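Local atomic coordinates of polymeric immunoglobulin receptor (Mus musculus, PDB entry 4NOF), a protein that serves as a receptor for polymeric immunoglobulins, probably carrying them across mucosal epithelia, with its ectodomain released as secretory component. Residues A[26-31]-A[100-105]; A[33-38]-A[49-54]; A[19-24]-A[81-86]; A[14-19]-A[109-114]. All blocks are in the same frame, centred on the assembly; numbering follows the deposited sequence.

How the interactions relate
All four contacts hold together one V-set immunoglobulin sandwich. Interactions 1, 2 and 4 reach its five-stranded sheet: interaction 2 joins strands 36-41 and 46-51 at one edge, interaction 4 joins 11-16 to 102-111 at the other, and interaction 1 ties the loop 26-31 to the start of that same strand 102-111. Interaction 3 fastens the start of strand 21-26, in the other sheet, and adjoins interaction 4, with which it shares R19. Interaction 2 has the most buried residues of the four and interaction 4 lies at the surface; both depend on main-chain pairing. Interaction 1 relies on a carboxylate and waters, whereas interaction 3 combines one backbone bond, leucine packing and an attached sugar.

Interaction 1. Residues A[26-31]-A[100-105]; sequences PFKREN and SADKKN
The carboxylate of D102 is gripped through a single oxygen by K28 and N31. K28 N donates to D102 OD2 at 2.8 Å, and N31 ND2 meets the same OD2 at 2.8 Å; the two donors come from opposite faces of the carboxylate plane. N31 spends its other amide hydrogen on S100 O (2.9 Å), so its NH2 group, with both acceptors close to the amide plane, links S100 to D102 at the start of strand 102-111. With CG anti to its own carbonyl carbon (chi1 -62°), D102 holds its carboxylate between K28 and N31. An alanine here would probably leave K28 N without its acceptor and N31 with one of its two bonds, the loop being freer to move. Beyond this shell, a water donates to both D102 OD1 and E30 OE1, which probably eases the repulsion of the two like charges. The 3-10 turn 29-31, closed by N31 N on K28 O, brings N31 into place, and S34 OG holds its OD1. Farther along, two waters bridge P26 O to D102 O and K103 O, while P26 CD rests 3.9 Å from K104 CG. The loop connects strand 21-26 to strand 36-41, with F27 packed on A95 of strand 89-95 and K36 of strand 36-41.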
loop_
_atom_site.group_PDB
_atom_site.type_symbol
_atom_site.label_atom_id
_atom_site.label_comp_id
_atom_site.label_asym_id
_atom_site.label_seq_id
_atom_site.Cartn_x
_atom_site.Cartn_y
_atom_site.Cartn_z
ATOM N N PRO A 26 7.099 1.970 5.653
ATOM C CA PRO A 26 8.117 1.803 6.696
ATOM C C PRO A 26 7.748 0.791 7.757
ATOM O O PRO A 26 6.581 0.586 8.047
ATOM C CB PRO A 26 8.230 3.203 7.348
ATOM C CG PRO A 26 7.174 4.053 6.741
ATOM C CD PRO A 26 6.350 3.234 5.781
ATOM N N PHE A 27 8.757 0.146 8.339
ATOM C CA PHE A 27 8.544 -0.745 9.456
ATOM C C PHE A 27 9.801 -0.801 10.330
ATOM O O PHE A 27 10.848 -0.268 9.952
ATOM C CB PHE A 27 8.137 -2.145 8.987
ATOM C CG PHE A 27 9.148 -2.825 8.115
ATOM C CD1 PHE A 27 9.161 -2.624 6.729
ATOM C CD2 PHE A 27 10.121 -3.628 8.664
ATOM C CE1 PHE A 27 10.127 -3.237 5.921
ATOM C CE2 PHE A 27 11.069 -4.266 7.866
ATOM C CZ PHE A 27 11.084 -4.071 6.499
ATOM N N LYS A 28 9.680 -1.518 11.445
ATOM C CA LYS A 28 10.747 -1.657 12.429
ATOM C C LYS A 28 11.397 -3.022 12.383
ATOM O O LYS A 28 10.848 -3.995 11.886
ATOM C CB LYS A 28 10.204 -1.427 13.844
ATOM C CG LYS A 28 9.443 -0.132 14.027
ATOM C CD LYS A 28 10.333 1.078 13.901
ATOM C CE LYS A 28 9.668 2.288 14.542
ATOM N NZ LYS A 28 10.387 3.519 14.133
ATOM N N ARG A 29 12.587 -3.101 12.963
ATOM C CA ARG A 29 13.364 -4.348 12.957
ATOM C C ARG A 29 12.599 -5.575 13.464
ATOM O O ARG A 29 12.694 -6.648 12.873
ATOM C CB ARG A 29 14.676 -4.142 13.744
ATOM C CG ARG A 29 15.727 -5.208 13.490
ATOM C CD ARG A 29 17.024 -4.885 14.214
ATOM N NE ARG A 29 16.907 -5.064 15.666
ATOM C CZ ARG A 29 16.673 -4.098 16.556
ATOM N NH1 ARG A 29 16.518 -2.828 16.179
ATOM N NH2 ARG A 29 16.596 -4.407 17.849
ATOM N N GLU A 30 11.786 -5.398 14.511
ATOM C CA GLU A 30 10.959 -6.456 15.082
ATOM C C GLU A 30 10.138 -7.236 14.020
ATOM O O GLU A 30 9.888 -8.432 14.166
ATOM C CB GLU A 30 10.036 -5.830 16.172
ATOM C CG GLU A 30 8.646 -6.430 16.326
ATOM C CD GLU A 30 7.833 -5.788 17.449
ATOM O OE1 GLU A 30 7.668 -4.551 17.467
ATOM O OE2 GLU A 30 7.339 -6.536 18.313
ATOM N N ASN A 31 9.749 -6.555 12.945
ATOM C CA ASN A 31 8.907 -7.152 11.912
ATOM C C ASN A 31 9.587 -7.457 10.589
ATOM O O ASN A 31 8.929 -7.887 9.637
ATOM C CB ASN A 31 7.677 -6.257 11.680
ATOM C CG ASN A 31 6.685 -6.385 12.807
ATOM O OD1 ASN A 31 6.204 -7.478 13.080
ATOM N ND2 ASN A 31 6.421 -5.304 13.494
ATOM N N SER A 100 1.397 -6.195 17.327
ATOM C CA SER A 100 2.765 -5.678 17.184
ATOM C C SER A 100 3.154 -5.366 15.725
ATOM O O SER A 100 4.307 -5.040 15.447
ATOM C CB SER A 100 3.754 -6.699 17.712
ATOM O OG SER A 100 3.473 -7.930 17.108
ATOM N N ALA A 101 2.193 -5.453 14.819
ATOM C CA ALA A 101 2.477 -5.140 13.405
ATOM C C ALA A 101 2.808 -3.662 13.207
ATOM O O ALA A 101 2.266 -2.790 13.884
ATOM C CB ALA A 101 1.313 -5.559 12.532
ATOM N N ASP A 102 3.717 -3.365 12.286
ATOM C CA ASP A 102 3.991 -1.978 11.937
ATOM C C ASP A 102 3.054 -1.599 10.793
ATOM O O ASP A 102 3.039 -2.289 9.773
ATOM C CB ASP A 102 5.451 -1.802 11.534
ATOM C CG ASP A 102 6.426 -2.130 12.665
ATOM O OD1 ASP A 102 6.212 -1.671 13.818
ATOM O OD2 ASP A 102 7.404 -2.862 12.406
ATOM N N LYS A 103 2.284 -0.522 10.975
ATOM C CA LYS A 103 1.278 -0.109 9.996
ATOM C C LYS A 103 1.565 1.310 9.573
ATOM O O LYS A 103 2.101 2.122 10.357
ATOM C CB LYS A 103 -0.136 -0.215 10.564
ATOM C CG LYS A 103 -0.615 -1.612 10.869
ATOM C CD LYS A 103 -1.973 -1.522 11.542
ATOM C CE LYS A 103 -2.451 -2.863 12.029
ATOM N NZ LYS A 103 -3.863 -2.786 12.491
ATOM N N LYS A 104 1.258 1.622 8.319
ATOM C CA LYS A 104 1.361 2.973 7.807
ATOM C C LYS A 104 0.091 3.266 7.000
ATOM O O LYS A 104 -0.267 2.504 6.078
ATOM C CB LYS A 104 2.596 3.140 6.915
ATOM C CG LYS A 104 2.741 4.503 6.217
ATOM C CD LYS A 104 3.009 5.622 7.191
ATOM C CE LYS A 104 2.883 6.964 6.494
ATOM N NZ LYS A 104 3.112 8.098 7.444
ATOM N N ASN A 105 -0.583 4.358 7.347
ATOM C CA ASN A 105 -1.735 4.797 6.610
ATOM C C ASN A 105 -1.324 5.609 5.359
ATOM O O ASN A 105 -0.512 6.529 5.450
ATOM C CB ASN A 105 -2.651 5.657 7.515
ATOM C CG ASN A 105 -3.258 4.851 8.641
ATOM O OD1 ASN A 105 -3.906 3.832 8.400
ATOM N ND2 ASN A 105 -3.052 5.297 9.861
HETATM O O HOH W 1 4.312 -0.888 7.248
HETATM O O HOH W 2 5.056 1.969 10.028
HETATM O O HOH W 3 7.649 -2.468 15.773
HETATM O O HOH W 4 4.168 -8.509 14.381
#

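Interaction 2. Residues A[33-38]-A[49-54]; sequences PSKKSL and VIDSTE
Strands 36-38 and 49-51 run antiparallel (176°) with their axes 4.8 Å apart, S37 facing D51 in a non-hydrogen-bonded pair and L38 facing I50 in a hydrogen-bonded one. L38 N donates to I50 O at 2.9 Å, whereas L38 O takes a firm bond from V49 N and a weak one from I50 N, a classic beta bulge. At the other end S52 N bonds K36 O, and S52 holds OG between its backbone N and carbonyl carbon (chi1 56°), where K36 N reaches it almost straight (175°) at 2.9 Å. This is the hairpin of strands 36-41 and 46-51 in the V-set fold, closed farther on by the disulfide C39-C46. D51 OD1 accepts from T53 N, an Asx turn, and also from T53 OG1 on the same face of the carboxylate, and from K55 N. A leucine here would probably leave T53 N, T53 OG1 and K55 N without this acceptor and K35 without its water-linked partner. That water, 2.7 Å from D51 OD2, links it to K35 NZ, which also has a long, weak ion pair with E97. Apolar L38 and I50 take the face opposite S37 and D51 and pack on V78; K36 NZ bends back to S34 O and A32 O.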
loop_
_atom_site.group_PDB
_atom_site.type_symbol
_atom_site.label_atom_id
_atom_site.label_comp_id
_atom_site.label_asym_id
_atom_site.label_seq_id
_atom_site.Cartn_x
_atom_site.Cartn_y
_atom_site.Cartn_z
ATOM N N PRO A 33 11.357 -10.050 9.684
ATOM C CA PRO A 33 11.065 -11.387 9.156
ATOM C C PRO A 33 9.596 -11.685 8.764
ATOM O O PRO A 33 9.349 -12.727 8.177
ATOM C CB PRO A 33 11.448 -12.333 10.324
ATOM C CG PRO A 33 11.996 -11.484 11.406
ATOM C CD PRO A 33 11.615 -10.070 11.136
ATOM N N SER A 34 8.667 -10.774 9.070
ATOM C CA SER A 34 7.248 -11.021 8.954
ATOM C C SER A 34 6.712 -10.701 7.550
ATOM O O SER A 34 7.376 -10.082 6.742
ATOM C CB SER A 34 6.460 -10.158 9.938
ATOM O OG SER A 34 7.077 -9.986 11.208
ATOM N N LYS A 35 5.496 -11.139 7.319
ATOM C CA LYS A 35 4.799 -10.881 6.057
ATOM C C LYS A 35 4.648 -9.377 5.872
ATOM O O LYS A 35 4.445 -8.608 6.840
ATOM C CB LYS A 35 3.425 -11.563 6.049
ATOM C CG LYS A 35 2.649 -11.434 4.749
ATOM C CD LYS A 35 1.366 -12.274 4.758
ATOM C CE LYS A 35 0.364 -11.701 5.744
ATOM N NZ LYS A 35 -0.975 -12.351 5.629
ATOM N N LYS A 36 4.800 -8.948 4.623
ATOM C CA LYS A 36 4.637 -7.557 4.239
ATOM C C LYS A 36 3.431 -7.496 3.344
ATOM O O LYS A 36 3.297 -8.322 2.478
ATOM C CB LYS A 36 5.828 -7.017 3.446
ATOM C CG LYS A 36 7.243 -7.214 4.039
ATOM C CD LYS A 36 7.391 -6.685 5.416
ATOM C CE LYS A 36 8.885 -6.739 5.852
ATOM N NZ LYS A 36 9.495 -8.105 5.786
ATOM N N SER A 37 2.553 -6.517 3.555
ATOM C CA SER A 37 1.307 -6.476 2.783
ATOM C C SER A 37 0.852 -5.042 2.587
ATOM O O SER A 37 1.192 -4.147 3.365
ATOM C CB SER A 37 0.200 -7.273 3.484
ATOM O OG SER A 37 -0.219 -6.707 4.712
ATOM N N LEU A 38 0.059 -4.853 1.535
ATOM C CA LEU A 38 -0.734 -3.642 1.362
ATOM C C LEU A 38 -2.186 -4.054 1.216
ATOM O O LEU A 38 -2.500 -4.993 0.464
ATOM C CB LEU A 38 -0.287 -2.869 0.114
ATOM C CG LEU A 38 -0.937 -1.502 -0.165
ATOM C CD1 LEU A 38 -0.497 -0.480 0.868
ATOM C CD2 LEU A 38 -0.635 -1.023 -1.581
ATOM N N VAL A 49 -4.401 -6.111 -1.333
ATOM C CA VAL A 49 -3.944 -5.701 -2.632
ATOM C C VAL A 49 -2.815 -6.616 -3.084
ATOM O O VAL A 49 -2.905 -7.219 -4.133
ATOM C CB VAL A 49 -3.475 -4.226 -2.597
ATOM C CG1 VAL A 49 -2.853 -3.784 -3.915
ATOM C CG2 VAL A 49 -4.673 -3.365 -2.159
ATOM N N ILE A 50 -1.738 -6.703 -2.293
ATOM C CA ILE A 50 -0.614 -7.590 -2.619
ATOM C C ILE A 50 0.156 -7.870 -1.352
ATOM O O ILE A 50 0.233 -7.005 -0.457
ATOM C CB ILE A 50 0.301 -6.943 -3.696
ATOM C CG1 ILE A 50 1.380 -7.892 -4.178
ATOM C CG2 ILE A 50 0.899 -5.618 -3.191
ATOM C CD1 ILE A 50 2.050 -7.428 -5.446
ATOM N N ASP A 51 0.718 -9.071 -1.252
ATOM C CA ASP A 51 1.605 -9.373 -0.132
ATOM C C ASP A 51 2.875 -10.092 -0.566
ATOM O O ASP A 51 3.017 -10.490 -1.699
ATOM C CB ASP A 51 0.873 -10.082 1.013
ATOM C CG ASP A 51 0.468 -11.505 0.712
ATOM O OD1 ASP A 51 1.116 -12.228 -0.079
ATOM O OD2 ASP A 51 -0.510 -11.941 1.384
ATOM N N SER A 52 3.790 -10.234 0.380
ATOM C CA SER A 52 5.137 -10.760 0.118
ATOM C C SER A 52 5.136 -12.281 -0.066
ATOM O O SER A 52 6.210 -12.867 -0.322
ATOM C CB SER A 52 6.084 -10.389 1.262
ATOM O OG SER A 52 5.631 -10.816 2.512
ATOM N N THR A 53 3.963 -12.917 0.110
ATOM C CA THR A 53 3.779 -14.342 -0.244
ATOM C C THR A 53 3.348 -14.519 -1.707
ATOM O O THR A 53 3.067 -15.643 -2.120
ATOM C CB THR A 53 2.749 -15.065 0.664
ATOM O OG1 THR A 53 1.408 -14.689 0.276
ATOM C CG2 THR A 53 2.976 -14.796 2.126
ATOM N N GLU A 54 3.287 -13.407 -2.458
ATOM C CA GLU A 54 2.960 -13.303 -3.869
ATOM C C GLU A 54 1.467 -13.385 -4.153
ATOM O O GLU A 54 1.104 -13.442 -5.314
ATOM C CB GLU A 54 3.738 -14.311 -4.726
ATOM C CG GLU A 54 5.250 -14.108 -4.663
ATOM C CD GLU A 54 5.711 -12.899 -5.466
ATOM O OE1 GLU A 54 5.193 -12.678 -6.594
ATOM O OE2 GLU A 54 6.610 -12.171 -4.988
HETATM O O HOH W 5 -1.953 -10.731 3.289
#

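Interaction 3. Residues A[19-24]-A[81-86]; sequences RNVTIE and SHLTHN. With NAG (2-acetamido-2-deoxy-beta-D-glucopyranose), chain C.
L83 lays its branched end over the carbonyl of R19 and against V21. With CG anti to its own carbonyl carbon (chi1 -70°), L83 brings CG over R19 O, 3.3 Å away, and its CD1 comes within 4.1 Å of V21 CG1, the two side chains crossing at about a right angle. A leucine suits this buried place: its branched apolar end packs among V21, K15 and L108, while V21 lies against Y13 and K15, so that both belong to the interior of the sandwich. The backbone adds one bond: L83 N donates to R19 O at 3.0 Å, nearly straight at 172° and in the carbonyl plane. H82, just before it, takes a positive phi in the left-handed region, turning the chain back after strand 75-80.

Beside this, N20 sets its CB 3.8 Å from S81 CA. Its CG stands between the backbone N and the carbonyl carbon (chi1 79°), and ND2 carries the sugar, being covalently bonded to C1 of NAG at 1.4 Å. OD1 accepts from N79 ND2, which also meets T22 OG1, the third residue of the sequon N20-V21-T22. The chemistry therefore divides: leucine and valine seal the inner side, whereas the N-linked sugar, attached just before strand 21-26, an outer strand of its sheet, would probably keep this flank hydrophilic and solvated.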
loop_
_atom_site.group_PDB
_atom_site.type_symbol
_atom_site.label_atom_id
_atom_site.label_comp_id
_atom_site.label_asym_id
_atom_site.label_seq_id
_atom_site.Cartn_x
_atom_site.Cartn_y
_atom_site.Cartn_z
ATOM N N ARG A 19 -1.234 6.974 -14.577
ATOM C CA ARG A 19 0.148 7.065 -14.133
ATOM C C ARG A 19 0.440 5.924 -13.100
ATOM O O ARG A 19 -0.377 5.024 -12.916
ATOM C CB ARG A 19 0.410 8.447 -13.543
ATOM C CG ARG A 19 0.132 9.604 -14.533
ATOM C CD ARG A 19 0.882 9.424 -15.847
ATOM N NE ARG A 19 0.815 10.594 -16.744
ATOM C CZ ARG A 19 -0.008 10.721 -17.790
ATOM N NH1 ARG A 19 -0.906 9.774 -18.092
ATOM N NH2 ARG A 19 0.052 11.819 -18.541
ATOM N N ASN A 20 1.643 5.926 -12.546
ATOM C CA ASN A 20 2.032 4.942 -11.522
ATOM C C ASN A 20 2.389 5.632 -10.234
ATOM O O ASN A 20 2.727 6.810 -10.221
ATOM C CB ASN A 20 3.173 4.036 -12.001
ATOM C CG ASN A 20 4.541 4.696 -11.918
ATOM O OD1 ASN A 20 5.198 4.719 -10.863
ATOM N ND2 ASN A 20 4.979 5.246 -13.054
ATOM N N VAL A 21 2.272 4.908 -9.128
ATOM C CA VAL A 21 2.661 5.410 -7.833
ATOM C C VAL A 21 3.510 4.369 -7.144
ATOM O O VAL A 21 3.227 3.169 -7.247
ATOM C CB VAL A 21 1.443 5.787 -6.947
ATOM C CG1 VAL A 21 0.528 4.594 -6.647
ATOM C CG2 VAL A 21 1.900 6.432 -5.667
ATOM N N THR A 22 4.536 4.830 -6.447
ATOM C CA THR A 22 5.316 3.977 -5.570
ATOM C C THR A 22 5.007 4.344 -4.136
ATOM O O THR A 22 5.372 5.416 -3.655
ATOM C CB THR A 22 6.830 4.092 -5.825
ATOM O OG1 THR A 22 7.093 3.694 -7.174
ATOM C CG2 THR A 22 7.593 3.174 -4.847
ATOM N N ILE A 23 4.315 3.442 -3.439
ATOM C CA ILE A 23 3.923 3.625 -2.033
ATOM C C ILE A 23 5.051 3.115 -1.130
ATOM O O ILE A 23 5.520 2.008 -1.310
ATOM C CB ILE A 23 2.624 2.836 -1.726
ATOM C CG1 ILE A 23 1.464 3.356 -2.574
ATOM C CG2 ILE A 23 2.283 2.888 -0.232
ATOM C CD1 ILE A 23 0.228 2.485 -2.531
ATOM N N GLU A 24 5.469 3.936 -0.179
ATOM C CA GLU A 24 6.492 3.613 0.794
ATOM C C GLU A 24 5.872 3.096 2.088
ATOM O O GLU A 24 5.021 3.774 2.715
ATOM C CB GLU A 24 7.322 4.856 1.105
ATOM C CG GLU A 24 8.521 4.554 1.991
ATOM C CD GLU A 24 9.494 5.726 2.078
ATOM O OE1 GLU A 24 9.971 6.177 1.012
ATOM O OE2 GLU A 24 9.782 6.173 3.207
ATOM N N SER A 81 0.795 0.481 -11.009
ATOM C CA SER A 81 0.780 1.152 -12.319
ATOM C C SER A 81 -0.623 1.225 -12.940
ATOM O O SER A 81 -1.557 0.587 -12.488
ATOM C CB SER A 81 1.730 0.436 -13.261
ATOM O OG SER A 81 1.318 -0.888 -13.482
ATOM N N HIS A 82 -0.741 2.007 -14.009
ATOM C CA HIS A 82 -1.994 2.141 -14.745
ATOM C C HIS A 82 -3.148 2.489 -13.817
ATOM O O HIS A 82 -4.198 1.858 -13.822
ATOM C CB HIS A 82 -2.291 0.842 -15.516
ATOM C CG HIS A 82 -1.220 0.487 -16.503
ATOM N ND1 HIS A 82 -0.454 -0.655 -16.397
ATOM C CD2 HIS A 82 -0.740 1.162 -17.575
ATOM C CE1 HIS A 82 0.431 -0.683 -17.381
ATOM N NE2 HIS A 82 0.282 0.409 -18.107
ATOM N N LEU A 83 -2.939 3.513 -13.001
ATOM C CA LEU A 83 -3.938 3.888 -12.010
ATOM C C LEU A 83 -5.302 4.194 -12.605
ATOM O O LEU A 83 -5.389 4.832 -13.667
ATOM C CB LEU A 83 -3.458 5.076 -11.220
ATOM C CG LEU A 83 -2.287 4.770 -10.283
ATOM C CD1 LEU A 83 -1.630 6.059 -9.812
ATOM C CD2 LEU A 83 -2.770 3.958 -9.102
ATOM N N THR A 84 -6.337 3.715 -11.920
ATOM C CA THR A 84 -7.743 3.963 -12.233
ATOM C C THR A 84 -8.422 4.766 -11.130
ATOM O O THR A 84 -7.937 4.831 -9.991
ATOM C CB THR A 84 -8.550 2.651 -12.375
ATOM O OG1 THR A 84 -8.644 1.958 -11.118
ATOM C CG2 THR A 84 -7.916 1.743 -13.419
ATOM N N HIS A 85 -9.565 5.372 -11.433
ATOM C CA HIS A 85 -10.237 6.093 -10.367
ATOM C C HIS A 85 -10.646 5.166 -9.211
ATOM O O HIS A 85 -10.649 5.564 -8.049
ATOM C CB HIS A 85 -11.425 6.922 -10.836
ATOM C CG HIS A 85 -11.920 7.846 -9.770
ATOM N ND1 HIS A 85 -13.096 7.637 -9.085
ATOM C CD2 HIS A 85 -11.354 8.950 -9.224
ATOM C CE1 HIS A 85 -13.251 8.594 -8.186
ATOM N NE2 HIS A 85 -12.206 9.400 -8.248
ATOM N N ASN A 86 -10.912 3.911 -9.513
ATOM C CA ASN A 86 -11.266 2.949 -8.489
ATOM C C ASN A 86 -10.116 2.613 -7.523
ATOM O O ASN A 86 -10.365 2.100 -6.446
ATOM C CB ASN A 86 -11.784 1.671 -9.125
ATOM C CG ASN A 86 -13.233 1.809 -9.624
ATOM O OD1 ASN A 86 -13.938 2.780 -9.297
ATOM N ND2 ASN A 86 -13.666 0.848 -10.421
HETATM C C1 NAG C . 6.250 5.928 -13.193
HETATM C C2 NAG C . 6.817 5.895 -14.607
HETATM C C3 NAG C . 8.144 6.645 -14.655
HETATM C C4 NAG C . 7.998 8.049 -14.079
HETATM C C5 NAG C . 7.366 7.974 -12.691
HETATM C C6 NAG C . 7.081 9.350 -12.102
HETATM C C7 NAG C . 6.111 3.903 -15.863
HETATM C C8 NAG C . 6.417 2.488 -16.276
HETATM N N2 NAG C . 6.989 4.529 -15.073
HETATM O O3 NAG C . 8.582 6.727 -15.993
HETATM O O4 NAG C . 9.273 8.662 -14.014
HETATM O O5 NAG C . 6.139 7.280 -12.776
HETATM O O6 NAG C . 7.036 9.243 -10.697
HETATM O O7 NAG C . 5.080 4.424 -16.266
#

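Interaction 4. Residues A[14-19]-A[109-114]; sequences TKDIGR and QVLAPE
T14, K15 and D16 of strand 11-16 pair in parallel with Q109, V110 and L111 of strand 102-111, the first-to-last strand pairing of the V-set immunoglobulin fold. The short strand segments cross at 28°, yet three backbone bonds hold them. K15 N donates to Q109 O at 2.9 Å, L111 N to K15 O at 2.8 Å, and I17 N to L111 O at 2.9 Å, so K15 joins two residues of its neighbour, as parallel register requires. On the face carrying T14, D16 and L111, T14 and Q109 lie side by side, with a weak bond from T14 OG1 to Q109 OE1 of 3.5 Å; the polar ends of T14 and Q109 suit this exposed face. K15 points to the other face, where its side chain touches L83 and the bound NAG; V110, buried on the same face, sets CG1 against I17. A type II turn from D16 to R19 then ends the pairing, and G18, at a positive phi (77°), takes the bend that residues with a CB adopt less readily. Past the last backbone bond the contact becomes apolar. I17 has CG1 anti to its backbone N (chi1 -170°), and its branches divide the work: CG2 lies 3.9 Å from P113 CD, while CD1 sits 4.1 Å from A112 CB.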
loop_
_atom_site.group_PDB
_atom_site.type_symbol
_atom_site.label_atom_id
_atom_site.label_comp_id
_atom_site.label_asym_id
_atom_site.label_seq_id
_atom_site.Cartn_x
_atom_site.Cartn_y
_atom_site.Cartn_z
ATOM N N THR A 14 -0.800 11.914 -4.779
ATOM C CA THR A 14 -1.749 12.471 -5.725
ATOM C C THR A 14 -1.192 12.201 -7.127
ATOM O O THR A 14 -0.047 12.589 -7.436
ATOM C CB THR A 14 -1.923 14.002 -5.494
ATOM O OG1 THR A 14 -2.404 14.252 -4.174
ATOM C CG2 THR A 14 -2.906 14.608 -6.469
ATOM N N LYS A 15 -1.947 11.478 -7.935
ATOM C CA LYS A 15 -1.513 11.079 -9.260
ATOM C C LYS A 15 -2.638 11.228 -10.287
ATOM O O LYS A 15 -3.810 11.068 -9.979
ATOM C CB LYS A 15 -1.057 9.634 -9.260
ATOM C CG LYS A 15 0.188 9.340 -8.437
ATOM C CD LYS A 15 1.460 9.954 -9.014
ATOM C CE LYS A 15 2.600 9.844 -8.018
ATOM N NZ LYS A 15 3.871 10.409 -8.554
ATOM N N ASP A 16 -2.263 11.527 -11.518
ATOM C CA ASP A 16 -3.223 11.491 -12.627
ATOM C C ASP A 16 -3.589 10.068 -13.042
ATOM O O ASP A 16 -2.790 9.146 -12.950
ATOM C CB ASP A 16 -2.612 12.189 -13.845
ATOM C CG ASP A 16 -2.626 13.688 -13.737
ATOM O OD1 ASP A 16 -3.195 14.253 -12.760
ATOM O OD2 ASP A 16 -2.079 14.305 -14.689
ATOM N N ILE A 17 -4.811 9.898 -13.505
ATOM C CA ILE A 17 -5.268 8.632 -14.020
ATOM C C ILE A 17 -4.293 8.110 -15.086
ATOM O O ILE A 17 -3.743 8.882 -15.869
ATOM C CB ILE A 17 -6.716 8.743 -14.562
ATOM C CG1 ILE A 17 -7.284 7.365 -14.880
ATOM C CG2 ILE A 17 -6.801 9.653 -15.771
ATOM C CD1 ILE A 17 -8.791 7.379 -14.958
ATOM N N GLY A 18 -4.078 6.789 -15.066
ATOM C CA GLY A 18 -3.092 6.110 -15.913
ATOM C C GLY A 18 -1.620 6.172 -15.569
ATOM O O GLY A 18 -0.819 5.512 -16.235
ATOM N N ARG A 19 -1.234 6.974 -14.577
ATOM C CA ARG A 19 0.148 7.065 -14.133
ATOM C C ARG A 19 0.440 5.924 -13.100
ATOM O O ARG A 19 -0.377 5.024 -12.916
ATOM C CB ARG A 19 0.410 8.447 -13.543
ATOM C CG ARG A 19 0.132 9.604 -14.533
ATOM C CD ARG A 19 0.882 9.424 -15.847
ATOM N NE ARG A 19 0.815 10.594 -16.744
ATOM C CZ ARG A 19 -0.008 10.721 -17.790
ATOM N NH1 ARG A 19 -0.906 9.774 -18.092
ATOM N NH2 ARG A 19 0.052 11.819 -18.541
ATOM N N GLN A 109 -4.937 9.686 -4.008
ATOM C CA GLN A 109 -5.861 10.529 -4.748
ATOM C C GLN A 109 -5.515 10.387 -6.220
ATOM O O GLN A 109 -4.356 10.588 -6.622
ATOM C CB GLN A 109 -5.735 11.985 -4.265
ATOM C CG GLN A 109 -6.591 12.949 -5.088
ATOM C CD GLN A 109 -6.536 14.377 -4.537
ATOM O OE1 GLN A 109 -5.654 15.163 -4.894
ATOM N NE2 GLN A 109 -7.464 14.691 -3.655
ATOM N N VAL A 110 -6.489 9.961 -6.998
ATOM C CA VAL A 110 -6.362 9.787 -8.424
ATOM C C VAL A 110 -7.216 10.853 -9.110
ATOM O O VAL A 110 -8.428 10.930 -8.933
ATOM C CB VAL A 110 -6.785 8.384 -8.893
ATOM C CG1 VAL A 110 -6.577 8.253 -10.406
ATOM C CG2 VAL A 110 -6.015 7.293 -8.157
ATOM N N LEU A 111 -6.576 11.665 -9.912
ATOM C CA LEU A 111 -7.287 12.732 -10.622
ATOM C C LEU A 111 -7.748 12.200 -11.977
ATOM O O LEU A 111 -6.948 11.728 -12.776
ATOM C CB LEU A 111 -6.387 13.941 -10.780
ATOM C CG LEU A 111 -6.214 14.838 -9.544
ATOM C CD1 LEU A 111 -5.325 14.248 -8.479
ATOM C CD2 LEU A 111 -5.656 16.172 -9.993
ATOM N N ALA A 112 -9.036 12.274 -12.196
ATOM C CA ALA A 112 -9.668 11.625 -13.333
ATOM C C ALA A 112 -10.603 12.596 -14.052
ATOM O O ALA A 112 -11.056 13.534 -13.460
ATOM C CB ALA A 112 -10.423 10.433 -12.822
ATOM N N PRO A 113 -10.889 12.343 -15.344
ATOM C CA PRO A 113 -11.667 13.274 -16.169
ATOM C C PRO A 113 -13.056 13.600 -15.662
ATOM O O PRO A 113 -13.763 12.730 -15.130
ATOM C CB PRO A 113 -11.778 12.562 -17.522
ATOM C CG PRO A 113 -10.727 11.521 -17.542
ATOM C CD PRO A 113 -10.358 11.211 -16.126
ATOM N N GLU A 114 -13.414 14.877 -15.834
ATOM C CA GLU A 114 -14.742 15.407 -15.535
ATOM C C GLU A 114 -15.731 14.952 -16.602
ATOM O O GLU A 114 -15.349 14.793 -17.766
ATOM C CB GLU A 114 -14.710 16.945 -15.517
ATOM C CG GLU A 114 -13.775 17.562 -14.483
ATOM C CD GLU A 114 -14.326 17.542 -13.069
ATOM O OE1 GLU A 114 -15.213 16.710 -12.764
ATOM O OE2 GLU A 114 -13.866 18.369 -12.255
#